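Long-range contacts in ferripyochelin binding protein (Salmonella enterica subsp. enterica serovar Typhimurium, PDB 3R3R), which is of unproven function but binds zinc and belongs to the gamma-class carbonic anhydrase family, with a left-handed beta-helix fold: residues K12-G17 / I31-L36; V22-S27 / V40-L45; L84-D89 / C101-R106; G118-D123 / H136-S141. All coordinates share one frame; numbering follows the deposited sequence.

Interaction 1: residues K12-G17 / I31-L36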
loop_
_atom_site.group_PDB
_atom_site.type_symbol
_atom_site.label_atom_id
_atom_site.label_comp_id
_atom_site.label_asym_id
_atom_site.label_seq_id
_atom_site.Cartn_x
_atom_site.Cartn_y
_atom_site.Cartn_z
ATOM N N LYS A 12 -21.721 -0.397 -2.847
ATOM C CA LYS A 12 -22.665 -1.455 -3.273
ATOM C C LYS A 12 -22.698 -2.615 -2.245
ATOM O O LYS A 12 -22.943 -2.347 -1.102
ATOM C CB LYS A 12 -22.251 -1.924 -4.667
ATOM C CG LYS A 12 -22.359 -0.832 -5.734
ATOM C CD LYS A 12 -22.015 -1.366 -7.110
ATOM C CE LYS A 12 -22.049 -0.271 -8.165
ATOM N NZ LYS A 12 -23.390 0.362 -8.299
ATOM N N ASN A 13 -22.376 -3.840 -2.627
ATOM C CA ASN A 13 -22.375 -4.969 -1.707
ATOM C C ASN A 13 -20.996 -5.343 -1.168
ATOM O O ASN A 13 -20.812 -6.390 -0.569
ATOM C CB ASN A 13 -23.057 -6.176 -2.358
ATOM C CG ASN A 13 -24.427 -5.831 -2.906
ATOM O OD1 ASN A 13 -24.652 -5.834 -4.097
ATOM N ND2 ASN A 13 -25.322 -5.486 -2.030
ATOM N N LEU A 14 -20.023 -4.467 -1.404
ATOM C CA LEU A 14 -18.634 -4.693 -0.995
ATOM C C LEU A 14 -18.370 -4.038 0.357
ATOM O O LEU A 14 -18.892 -2.951 0.635
ATOM C CB LEU A 14 -17.678 -4.089 -2.033
ATOM C CG LEU A 14 -17.896 -4.526 -3.486
ATOM C CD1 LEU A 14 -17.041 -3.708 -4.442
ATOM C CD2 LEU A 14 -17.631 -6.028 -3.650
ATOM N N PHE A 15 -17.536 -4.668 1.182
ATOM C CA PHE A 15 -17.207 -4.131 2.495
ATOM C C PHE A 15 -15.821 -4.660 2.862
ATOM O O PHE A 15 -15.444 -5.754 2.430
ATOM C CB PHE A 15 -18.276 -4.530 3.541
ATOM C CG PHE A 15 -18.168 -3.763 4.828
ATOM C CD1 PHE A 15 -18.674 -2.470 4.920
ATOM C CD2 PHE A 15 -17.532 -4.307 5.939
ATOM C CE1 PHE A 15 -18.555 -1.734 6.102
ATOM C CE2 PHE A 15 -17.401 -3.562 7.119
ATOM C CZ PHE A 15 -17.911 -2.283 7.199
ATOM N N PRO A 16 -15.053 -3.894 3.646
ATOM C CA PRO A 16 -13.693 -4.381 3.901
ATOM C C PRO A 16 -13.639 -5.704 4.669
ATOM O O PRO A 16 -14.494 -5.974 5.519
ATOM C CB PRO A 16 -13.066 -3.240 4.708
ATOM C CG PRO A 16 -13.780 -2.000 4.191
ATOM C CD PRO A 16 -15.219 -2.485 4.046
ATOM N N GLY A 17 -12.639 -6.521 4.344
ATOM C CA GLY A 17 -12.369 -7.765 5.048
ATOM C C GLY A 17 -11.080 -7.628 5.834
ATOM O O GLY A 17 -10.056 -7.280 5.258
ATOM N N ILE A 31 -12.932 1.965 2.093
ATOM C CA ILE A 31 -14.211 1.786 1.415
ATOM C C ILE A 31 -14.223 0.556 0.523
ATOM O O ILE A 31 -13.321 0.350 -0.290
ATOM C CB ILE A 31 -14.495 3.012 0.517
ATOM C CG1 ILE A 31 -14.614 4.291 1.349
ATOM C CG2 ILE A 31 -15.739 2.803 -0.347
ATOM C CD1 ILE A 31 -14.411 5.558 0.541
ATOM N N GLY A 32 -15.277 -0.240 0.634
ATOM C CA GLY A 32 -15.524 -1.259 -0.366
ATOM C C GLY A 32 -14.691 -2.508 -0.196
ATOM O O GLY A 32 -14.468 -2.983 0.928
ATOM N N ASP A 33 -14.235 -3.041 -1.326
ATOM C CA ASP A 33 -13.581 -4.340 -1.341
ATOM C C ASP A 33 -12.084 -4.159 -1.068
ATOM O O ASP A 33 -11.246 -4.199 -1.991
ATOM C CB ASP A 33 -13.824 -5.045 -2.671
ATOM C CG ASP A 33 -13.408 -6.507 -2.650
ATOM O OD1 ASP A 33 -12.888 -6.987 -1.615
ATOM O OD2 ASP A 33 -13.613 -7.171 -3.692
ATOM N N VAL A 34 -11.776 -3.925 0.208
ATOM C CA VAL A 34 -10.410 -3.752 0.683
ATOM C C VAL A 34 -10.143 -4.902 1.630
ATOM O O VAL A 34 -10.837 -5.072 2.634
ATOM C CB VAL A 34 -10.224 -2.414 1.407
ATOM C CG1 VAL A 34 -8.810 -2.290 1.960
ATOM C CG2 VAL A 34 -10.536 -1.256 0.443
ATOM N N ARG A 35 -9.138 -5.698 1.293
ATOM C CA ARG A 35 -8.828 -6.934 2.006
ATOM C C ARG A 35 -7.512 -6.714 2.745
ATOM O O ARG A 35 -6.469 -6.574 2.118
ATOM C CB ARG A 35 -8.713 -8.074 0.981
ATOM C CG ARG A 35 -9.901 -8.123 0.007
ATOM C CD ARG A 35 -9.644 -8.978 -1.216
ATOM N NE ARG A 35 -10.685 -8.797 -2.231
ATOM C CZ ARG A 35 -10.676 -9.400 -3.416
ATOM N NH1 ARG A 35 -9.681 -10.230 -3.731
ATOM N NH2 ARG A 35 -11.660 -9.187 -4.285
ATOM N N LEU A 36 -7.566 -6.637 4.072
ATOM C CA LEU A 36 -6.390 -6.326 4.878
ATOM C C LEU A 36 -6.011 -7.571 5.655
ATOM O O LEU A 36 -6.772 -8.051 6.501
ATOM C CB LEU A 36 -6.683 -5.183 5.847
ATOM C CG LEU A 36 -7.160 -3.894 5.184
ATOM C CD1 LEU A 36 -7.340 -2.831 6.239
ATOM C CD2 LEU A 36 -6.181 -3.413 4.092
HETATM O O HOH W 1 -13.536 -7.241 1.113
#
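P16 and G17 join V34, R35 and L36 at the start of the left-handed beta-helix, where the first coil lies on the second. G17 and R35 pair in parallel, and strand 17-18 is an outermost strand of its sheet. Two backbone bonds hold the pair. G17 N donates to V34 O at 2.9 Å. L36 N donates to G17 O at 2.8 Å, and this bond is nearly straight at 173°. P16 has no N-H to offer. It packs instead, with CB 4.4 Å from V34 CB, and its CA makes a CH-O contact with V34 O. Within segment 12-17, P16 CD lies over one face of the F15 ring, toward the rim.

Residues 12-16 form a loop that leads into strand 17-18. In this loop L14 meets D33 at a slant. L14 CD1 comes within 3.9 Å of D33 CB, and L14 CB sits over the backbone between G32 and D33. Segment 31-36 turns its corner at G32 and D33, and D33 is the centre of an inverse gamma turn. D33 CG is anti to the backbone N (chi1 -169°), which carries the carboxylate to R35. R35 grips it side-on, NE to OD1 and NH2 to OD2, in a salt bridge within the segment. The guanidinium of R35 also makes a cation-pi contact with Y54 on the next coil. D33 OD1 has a further link, across the contact. A water donates to it and to F15 O, with the water oxygen 2.8 Å from each of these two atoms.

Interaction 2: residues V22-S27 / V40-L45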
loop_
_atom_site.group_PDB
_atom_site.type_symbol
_atom_site.label_atom_id
_atom_site.label_comp_id
_atom_site.label_asym_id
_atom_site.label_seq_id
_atom_site.Cartn_x
_atom_site.Cartn_y
_atom_site.Cartn_z
ATOM N N VAL A 22 -5.137 -5.986 13.119
ATOM C CA VAL A 22 -5.076 -4.917 12.127
ATOM C C VAL A 22 -5.366 -3.584 12.802
ATOM O O VAL A 22 -6.335 -3.476 13.563
ATOM C CB VAL A 22 -6.077 -5.170 10.979
ATOM C CG1 VAL A 22 -6.107 -3.993 9.998
ATOM C CG2 VAL A 22 -5.695 -6.431 10.240
ATOM N N MET A 23 -4.529 -2.580 12.547
ATOM C CA MET A 23 -4.842 -1.229 12.986
ATOM C C MET A 23 -5.400 -0.427 11.812
ATOM O O MET A 23 -4.778 -0.370 10.756
ATOM C CB MET A 23 -3.591 -0.509 13.493
ATOM C CG MET A 23 -3.875 0.911 13.963
ATOM S SD MET A 23 -2.361 1.809 14.404
ATOM C CE MET A 23 -1.588 1.984 12.798
ATOM N N ILE A 24 -6.571 0.173 11.992
ATOM C CA ILE A 24 -7.069 1.147 11.029
ATOM C C ILE A 24 -7.360 2.428 11.780
ATOM O O ILE A 24 -8.283 2.489 12.594
ATOM C CB ILE A 24 -8.326 0.684 10.278
ATOM C CG1 ILE A 24 -8.101 -0.697 9.650
ATOM C CG2 ILE A 24 -8.693 1.702 9.203
ATOM C CD1 ILE A 24 -9.268 -1.672 9.846
ATOM N N ASP A 25 -6.563 3.456 11.538
ATOM C CA ASP A 25 -6.728 4.675 12.310
ATOM C C ASP A 25 -8.148 5.201 12.175
ATOM O O ASP A 25 -8.734 5.172 11.094
ATOM C CB ASP A 25 -5.781 5.768 11.840
ATOM C CG ASP A 25 -5.647 6.857 12.878
ATOM O OD1 ASP A 25 -4.911 6.605 13.857
ATOM O OD2 ASP A 25 -6.319 7.910 12.771
ATOM N N THR A 26 -8.687 5.741 13.250
ATOM C CA THR A 26 -10.041 6.265 13.231
ATOM C C THR A 26 -10.201 7.407 12.233
ATOM O O THR A 26 -11.294 7.700 11.826
ATOM C CB THR A 26 -10.493 6.760 14.614
ATOM O OG1 THR A 26 -9.607 7.781 15.073
ATOM C CG2 THR A 26 -10.501 5.614 15.602
ATOM N N SER A 27 -9.101 8.067 11.888
ATOM C CA SER A 27 -9.165 9.223 10.974
ATOM C C SER A 27 -9.059 8.811 9.504
ATOM O O SER A 27 -9.129 9.644 8.612
ATOM C CB SER A 27 -8.062 10.234 11.300
ATOM O OG SER A 27 -6.787 9.739 10.914
ATOM N N VAL A 40 -1.592 -5.782 9.347
ATOM C CA VAL A 40 -1.565 -4.562 8.543
ATOM C C VAL A 40 -1.814 -3.349 9.438
ATOM O O VAL A 40 -2.633 -3.406 10.366
ATOM C CB VAL A 40 -2.613 -4.638 7.404
ATOM C CG1 VAL A 40 -2.900 -3.273 6.789
ATOM C CG2 VAL A 40 -2.136 -5.580 6.317
ATOM N N GLY A 41 -1.087 -2.264 9.183
ATOM C CA GLY A 41 -1.333 -1.012 9.870
ATOM C C GLY A 41 -1.673 0.080 8.889
ATOM O O GLY A 41 -0.878 0.361 7.990
ATOM N N ILE A 42 -2.843 0.690 9.074
ATOM C CA ILE A 42 -3.288 1.828 8.266
ATOM C C ILE A 42 -3.228 3.053 9.178
ATOM O O ILE A 42 -3.957 3.153 10.171
ATOM C CB ILE A 42 -4.725 1.631 7.739
ATOM C CG1 ILE A 42 -4.908 0.259 7.073
ATOM C CG2 ILE A 42 -5.135 2.813 6.847
ATOM C CD1 ILE A 42 -3.954 -0.027 5.958
ATOM N N TRP A 43 -2.311 3.954 8.850
ATOM C CA TRP A 43 -1.949 5.080 9.696
ATOM C C TRP A 43 -2.908 6.272 9.464
ATOM O O TRP A 43 -3.824 6.169 8.648
ATOM C CB TRP A 43 -0.445 5.369 9.456
ATOM C CG TRP A 43 0.344 4.222 10.021
ATOM C CD1 TRP A 43 0.586 2.998 9.440
ATOM C CD2 TRP A 43 0.876 4.144 11.348
ATOM N NE1 TRP A 43 1.271 2.180 10.321
ATOM C CE2 TRP A 43 1.455 2.864 11.499
ATOM C CE3 TRP A 43 0.931 5.045 12.422
ATOM C CZ2 TRP A 43 2.083 2.465 12.682
ATOM C CZ3 TRP A 43 1.551 4.645 13.593
ATOM C CH2 TRP A 43 2.113 3.365 13.714
ATOM N N PRO A 44 -2.730 7.388 10.201
ATOM C CA PRO A 44 -3.722 8.470 10.085
ATOM C C PRO A 44 -3.882 9.098 8.699
ATOM O O PRO A 44 -2.933 9.206 7.904
ATOM C CB PRO A 44 -3.214 9.521 11.083
ATOM C CG PRO A 44 -2.490 8.683 12.152
ATOM C CD PRO A 44 -1.818 7.590 11.345
ATOM N N LEU A 45 -5.106 9.552 8.448
ATOM C CA LEU A 45 -5.471 10.308 7.251
ATOM C C LEU A 45 -5.058 9.586 5.971
ATOM O O LEU A 45 -4.494 10.185 5.052
ATOM C CB LEU A 45 -4.926 11.749 7.307
ATOM C CG LEU A 45 -5.441 12.579 8.501
ATOM C CD1 LEU A 45 -4.958 14.020 8.411
ATOM C CD2 LEU A 45 -6.971 12.551 8.629
#
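M23 pairs with G41 and I24 with I42, in parallel, on successive coils of the left-handed beta-helix, on the side packed against helix 158-182. Three backbone bonds run between them: M23 N to V40 O, I42 N to M23 O and D25 N to I42 O. The second is the shortest, with I42 N 2.8 Å from M23 O.

On the helix side the M23 chain leaves extended, then bends at its last torsion (chi3 68°). This brings CE down over one face of the W43 indole. The methyl lies 3.6 Å from the centroid of the six-membered ring, a CH-pi contact, and the sulfur makes a more distant Met-aromatic one. A CB on G41 would be crowded by W43 NE1, so the glycine lets the indole lie close. Y171 and Y178 of the helix also meet the W43 ring. On the other face of the sheet I24 CG1 packs on I42 CG1 at 4.2 Å.

At the far end D25 OD2 accepts from S27 N, closing an Asx turn, and from S27 OG at 2.6 Å. The two donors come from opposite faces of the carboxylate plane. S27 OG in turn accepts from L45 N at 3.0 Å. P44 CG packs against D25 OD1. Donating to the carboxylate and accepting from the next coil, the serine hydroxyl ties the turn to its neighbour, and the two bonds would fix its rotation.

Interaction 3: residues L84-D89 / C101-R106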
loop_
_atom_site.group_PDB
_atom_site.type_symbol
_atom_site.label_atom_id
_atom_site.label_comp_id
_atom_site.label_asym_id
_atom_site.label_seq_id
_atom_site.Cartn_x
_atom_site.Cartn_y
_atom_site.Cartn_z
ATOM N N LEU A 84 -5.556 -3.073 -7.069
ATOM C CA LEU A 84 -4.341 -2.724 -6.359
ATOM C C LEU A 84 -3.952 -3.908 -5.494
ATOM O O LEU A 84 -4.713 -4.295 -4.590
ATOM C CB LEU A 84 -4.597 -1.483 -5.503
ATOM C CG LEU A 84 -3.439 -1.034 -4.602
ATOM C CD1 LEU A 84 -2.150 -0.773 -5.389
ATOM C CD2 LEU A 84 -3.872 0.224 -3.855
ATOM N N ILE A 85 -2.782 -4.478 -5.769
ATOM C CA ILE A 85 -2.339 -5.689 -5.093
ATOM C C ILE A 85 -1.018 -5.376 -4.428
ATOM O O ILE A 85 -0.083 -4.961 -5.103
ATOM C CB ILE A 85 -2.152 -6.831 -6.102
ATOM C CG1 ILE A 85 -3.493 -7.184 -6.759
ATOM C CG2 ILE A 85 -1.533 -8.052 -5.404
ATOM C CD1 ILE A 85 -3.385 -8.027 -8.044
ATOM N N ILE A 86 -0.954 -5.550 -3.112
ATOM C CA ILE A 86 0.246 -5.225 -2.347
ATOM C C ILE A 86 0.597 -6.448 -1.507
ATOM O O ILE A 86 -0.276 -7.019 -0.847
ATOM C CB ILE A 86 0.022 -3.998 -1.420
ATOM C CG1 ILE A 86 -0.452 -2.782 -2.221
ATOM C CG2 ILE A 86 1.285 -3.676 -0.586
ATOM C CD1 ILE A 86 -0.864 -1.618 -1.346
ATOM N N GLY A 87 1.869 -6.842 -1.526
ATOM C CA GLY A 87 2.314 -8.044 -0.833
ATOM C C GLY A 87 2.543 -7.871 0.653
ATOM O O GLY A 87 1.972 -6.979 1.285
ATOM N N GLU A 88 3.352 -8.778 1.204
ATOM C CA GLU A 88 3.649 -8.863 2.629
ATOM C C GLU A 88 4.907 -8.076 2.986
ATOM O O GLU A 88 5.815 -7.935 2.158
ATOM C CB GLU A 88 3.869 -10.329 3.029
ATOM C CG GLU A 88 2.702 -11.215 2.656
ATOM C CD GLU A 88 2.788 -12.604 3.270
ATOM O OE1 GLU A 88 3.893 -13.085 3.589
ATOM O OE2 GLU A 88 1.726 -13.231 3.445
ATOM N N ASP A 89 4.969 -7.564 4.215
ATOM C CA ASP A 89 6.156 -6.857 4.722
ATOM C C ASP A 89 6.522 -5.668 3.843
ATOM O O ASP A 89 7.704 -5.377 3.632
ATOM C CB ASP A 89 7.348 -7.818 4.860
ATOM C CG ASP A 89 7.064 -8.954 5.825
ATOM O OD1 ASP A 89 6.761 -8.679 7.008
ATOM O OD2 ASP A 89 7.073 -10.117 5.388
ATOM N N CYS A 101 -1.763 -0.718 -9.190
ATOM C CA CYS A 101 -0.469 -1.343 -9.426
ATOM C C CYS A 101 -0.339 -2.650 -8.642
ATOM O O CYS A 101 -1.232 -3.003 -7.850
ATOM C CB CYS A 101 0.653 -0.367 -9.068
ATOM S SG CYS A 101 0.558 0.280 -7.367
ATOM N N THR A 102 0.758 -3.363 -8.885
ATOM C CA THR A 102 1.066 -4.589 -8.162
ATOM C C THR A 102 2.411 -4.412 -7.488
ATOM O O THR A 102 3.396 -4.043 -8.142
ATOM C CB THR A 102 1.138 -5.779 -9.129
ATOM O OG1 THR A 102 -0.128 -5.914 -9.762
ATOM C CG2 THR A 102 1.474 -7.094 -8.403
ATOM N N ILE A 103 2.442 -4.646 -6.180
ATOM C CA ILE A 103 3.660 -4.529 -5.407
ATOM C C ILE A 103 3.916 -5.863 -4.736
ATOM O O ILE A 103 3.015 -6.427 -4.130
ATOM C CB ILE A 103 3.530 -3.431 -4.351
ATOM C CG1 ILE A 103 3.238 -2.100 -5.040
ATOM C CG2 ILE A 103 4.788 -3.383 -3.479
ATOM C CD1 ILE A 103 3.058 -0.945 -4.087
ATOM N N GLY A 104 5.134 -6.376 -4.868
ATOM C CA GLY A 104 5.497 -7.656 -4.286
ATOM C C GLY A 104 5.754 -7.542 -2.801
ATOM O O GLY A 104 5.249 -6.653 -2.132
ATOM N N ASN A 105 6.536 -8.478 -2.282
ATOM C CA ASN A 105 6.850 -8.530 -0.862
ATOM C C ASN A 105 8.131 -7.776 -0.536
ATOM O O ASN A 105 9.040 -7.718 -1.364
ATOM C CB ASN A 105 7.054 -9.989 -0.432
ATOM C CG ASN A 105 5.881 -10.879 -0.782
ATOM O OD1 ASN A 105 4.722 -10.527 -0.567
ATOM N ND2 ASN A 105 6.180 -12.050 -1.318
ATOM N N ARG A 106 8.214 -7.198 0.660
ATOM C CA ARG A 106 9.461 -6.537 1.104
ATOM C C ARG A 106 9.862 -5.439 0.106
ATOM O O ARG A 106 10.951 -5.435 -0.472
ATOM C CB ARG A 106 10.603 -7.547 1.321
ATOM C CG ARG A 106 10.245 -8.644 2.333
ATOM C CD ARG A 106 11.366 -9.680 2.439
ATOM N NE ARG A 106 11.704 -10.210 1.124
ATOM C CZ ARG A 106 11.018 -11.157 0.492
ATOM N NH1 ARG A 106 9.969 -11.734 1.072
ATOM N NH2 ARG A 106 11.392 -11.532 -0.721
HETATM O O HOH W 2 8.293 -11.313 3.492
#
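E88 and N105 lie side by side, pointing the same way. E88 N donates to N105 OD1 at 2.8 Å, with 173° at the hydrogen. CG of N105 is anti to its carbonyl carbon (chi1 -54°), which swings the amide oxygen up to the coil before. Backbone bonds account for the rest of the direct polar contact. I85 N reaches C101 O, I103 N reaches I85 O at 2.8 Å, and R106 N reaches E88 O at 2.9 Å. Between them G87 N makes two weak bonds, to I103 O and G104 O.

These are adjacent coils of the left-handed beta-helix, and segment 101-106 falls within its hexapeptide-repeat region. G87 sits where a CB would clash with N105 OD1 and G104 O.

Apolar contact is on the inner face. L84 CD1 touches C101 SG at 3.5 Å, and I86 CG1 stands 4.4 Å from I103 CD1. L98 lies against L84, I86 and I103.

E88 and D89 form salt bridges with R60, and R106 NE forms one with D124. A water links the two coils, donating to D89 OD2 at 2.6 Å and accepting from R106 NH1 at 3.0 Å.

Interaction 4: residues G118-D123 / H136-S141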
loop_
_atom_site.group_PDB
_atom_site.type_symbol
_atom_site.label_atom_id
_atom_site.label_comp_id
_atom_site.label_asym_id
_atom_site.label_seq_id
_atom_site.Cartn_x
_atom_site.Cartn_y
_atom_site.Cartn_z
ATOM N N GLY A 118 -0.979 -0.650 -13.565
ATOM C CA GLY A 118 -0.292 -1.700 -14.286
ATOM C C GLY A 118 1.188 -1.792 -13.980
ATOM O O GLY A 118 1.863 -2.693 -14.472
ATOM N N ALA A 119 1.727 -0.868 -13.190
ATOM C CA ALA A 119 3.119 -1.026 -12.781
ATOM C C ALA A 119 3.247 -2.304 -11.950
ATOM O O ALA A 119 2.305 -2.699 -11.249
ATOM C CB ALA A 119 3.605 0.188 -11.982
ATOM N N ILE A 120 4.404 -2.951 -12.049
ATOM C CA ILE A 120 4.682 -4.170 -11.308
ATOM C C ILE A 120 6.010 -3.990 -10.609
ATOM O O ILE A 120 7.038 -3.853 -11.259
ATOM C CB ILE A 120 4.750 -5.390 -12.240
ATOM C CG1 ILE A 120 3.402 -5.597 -12.942
ATOM C CG2 ILE A 120 5.135 -6.618 -11.448
ATOM C CD1 ILE A 120 3.442 -6.601 -14.059
ATOM N N ILE A 121 5.980 -3.942 -9.281
ATOM C CA ILE A 121 7.200 -3.799 -8.502
ATOM C C ILE A 121 7.509 -5.172 -7.925
ATOM O O ILE A 121 6.706 -5.728 -7.176
ATOM C CB ILE A 121 7.048 -2.762 -7.377
ATOM C CG1 ILE A 121 6.598 -1.410 -7.948
ATOM C CG2 ILE A 121 8.388 -2.625 -6.648
ATOM C CD1 ILE A 121 6.373 -0.338 -6.897
ATOM N N GLU A 122 8.637 -5.743 -8.314
ATOM C CA GLU A 122 9.008 -7.063 -7.824
ATOM C C GLU A 122 9.447 -7.020 -6.346
ATOM O O GLU A 122 9.535 -5.942 -5.734
ATOM C CB GLU A 122 10.089 -7.643 -8.731
ATOM C CG GLU A 122 9.589 -7.852 -10.172
ATOM C CD GLU A 122 10.650 -8.432 -11.107
ATOM O OE1 GLU A 122 11.763 -8.741 -10.632
ATOM O OE2 GLU A 122 10.377 -8.571 -12.321
ATOM N N ASP A 123 9.690 -8.190 -5.758
ATOM C CA ASP A 123 10.069 -8.268 -4.349
ATOM C C ASP A 123 11.410 -7.575 -4.110
ATOM O O ASP A 123 12.237 -7.488 -5.018
ATOM C CB ASP A 123 10.232 -9.736 -3.914
ATOM C CG ASP A 123 8.979 -10.582 -4.110
ATOM O OD1 ASP A 123 7.848 -10.081 -4.176
ATOM O OD2 ASP A 123 9.137 -11.809 -4.142
ATOM N N HIS A 136 2.434 0.652 -16.251
ATOM C CA HIS A 136 2.953 -0.559 -16.887
ATOM C C HIS A 136 4.443 -0.783 -16.709
ATOM O O HIS A 136 4.979 -1.734 -17.256
ATOM C CB HIS A 136 2.555 -0.620 -18.367
ATOM C CG HIS A 136 1.088 -0.445 -18.570
ATOM N ND1 HIS A 136 0.166 -1.350 -18.089
ATOM C CD2 HIS A 136 0.377 0.566 -19.120
ATOM C CE1 HIS A 136 -1.052 -0.915 -18.357
ATOM N NE2 HIS A 136 -0.952 0.247 -18.979
ATOM N N LYS A 137 5.104 0.037 -15.904
ATOM C CA LYS A 137 6.540 -0.132 -15.674
ATOM C C LYS A 137 6.817 -1.297 -14.725
ATOM O O LYS A 137 6.201 -1.385 -13.668
ATOM C CB LYS A 137 7.101 1.148 -15.057
ATOM C CG LYS A 137 8.578 1.152 -14.711
ATOM C CD LYS A 137 9.454 1.329 -15.917
ATOM C CE LYS A 137 10.906 1.511 -15.463
ATOM N NZ LYS A 137 11.822 1.744 -16.612
ATOM N N ARG A 138 7.743 -2.178 -15.102
ATOM C CA ARG A 138 8.180 -3.270 -14.238
ATOM C C ARG A 138 9.492 -2.875 -13.564
ATOM O O ARG A 138 10.437 -2.483 -14.252
ATOM C CB ARG A 138 8.368 -4.562 -15.050
ATOM C CG ARG A 138 8.947 -5.708 -14.231
ATOM C CD ARG A 138 9.056 -6.985 -15.047
ATOM N NE ARG A 138 7.745 -7.593 -15.251
ATOM C CZ ARG A 138 7.142 -8.406 -14.385
ATOM N NH1 ARG A 138 7.728 -8.724 -13.233
ATOM N NH2 ARG A 138 5.941 -8.894 -14.667
ATOM N N LEU A 139 9.550 -2.982 -12.235
ATOM C CA LEU A 139 10.771 -2.709 -11.480
ATOM C C LEU A 139 11.362 -4.030 -11.012
ATOM O O LEU A 139 10.752 -4.770 -10.244
ATOM C CB LEU A 139 10.491 -1.826 -10.268
ATOM C CG LEU A 139 9.871 -0.463 -10.586
ATOM C CD1 LEU A 139 10.048 0.497 -9.427
ATOM C CD2 LEU A 139 10.446 0.136 -11.858
ATOM N N GLU A 140 12.562 -4.306 -11.493
ATOM C CA GLU A 140 13.288 -5.541 -11.247
ATOM C C GLU A 140 13.695 -5.695 -9.776
ATOM O O GLU A 140 14.206 -4.756 -9.155
ATOM C CB GLU A 140 14.545 -5.488 -12.138
ATOM C CG GLU A 140 15.460 -6.652 -12.122
ATOM C CD GLU A 140 16.559 -6.572 -13.195
ATOM O OE1 GLU A 140 16.856 -5.490 -13.774
ATOM O OE2 GLU A 140 17.155 -7.624 -13.438
ATOM N N SER A 141 13.543 -6.911 -9.261
ATOM C CA SER A 141 13.873 -7.234 -7.879
ATOM C C SER A 141 15.326 -6.919 -7.519
ATOM O O SER A 141 16.237 -7.179 -8.312
ATOM C CB SER A 141 13.587 -8.718 -7.636
ATOM O OG SER A 141 13.936 -9.070 -6.320
HETATM O O HOH W 3 4.382 -4.084 -15.611
#
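The R138 guanidinium has I120 CG2 over one face, 3.6 Å above its plane and toward the rim, and the E122 carboxylate at its edge. It sits on a flat side of the left-handed beta-helix, where strand 138-139 is an outermost strand of its sheet. I120 CD1 also reaches R138 NH2, at 3.4 Å. The R138 chain runs out extended and then bends (chi3 -74°), which lays the head group across I120 and beside E122. The E122 and R138 planes stand 60° apart. R138 NH1 donates to E122 OE2 at 2.8 Å in a salt bridge, on the anti side of that oxygen.

The other carboxylate oxygen is used as well. S141 N donates to E122 OE1 at 2.9 Å, from above the carboxylate plane. E122 thus holds a side chain and a backbone N-H of the next coil, and the two bonds fix how its carboxylate is turned.

Between the strands I120 N bonds to K137 O, L139 N to I120 O and E122 N to L139 O. On the inner face I121 CG1 packs on L139 CD1 at 4.2 Å, and I127 lies against both residues. At the start of the pair a water donates to G118 O and H136 O. H136 CA also makes a CH-O contact with G118 O. At the other end the hydroxyl of S141 donates to the backbone of the coil before, with OG 2.7 Å from D123 O.

All four contacts join successive coils of one left-handed beta-helix. Interactions 1, 3 and 4 lie on the same parallel sheet, which runs from strand 17-18 to strand 138-139. Interaction 2 lies on the neighbouring sheet, against helix 158-182. Interactions 1 and 2 alternate along the chain and touch, centres 15 Å apart: L36 packs on V22, I24 and I42. Interactions 3 and 4 follow in series, with centres 10 Å apart. There D123 OD1 probably accepts from N105 N. Interactions 1 and 4, centres 25 Å apart, lie near the two ends of the sheet. The zinc ligands H70 and H99 lie on strands 68-70 and 97-99 of a different sheet, so these contacts stack the coils but supply no zinc ligand.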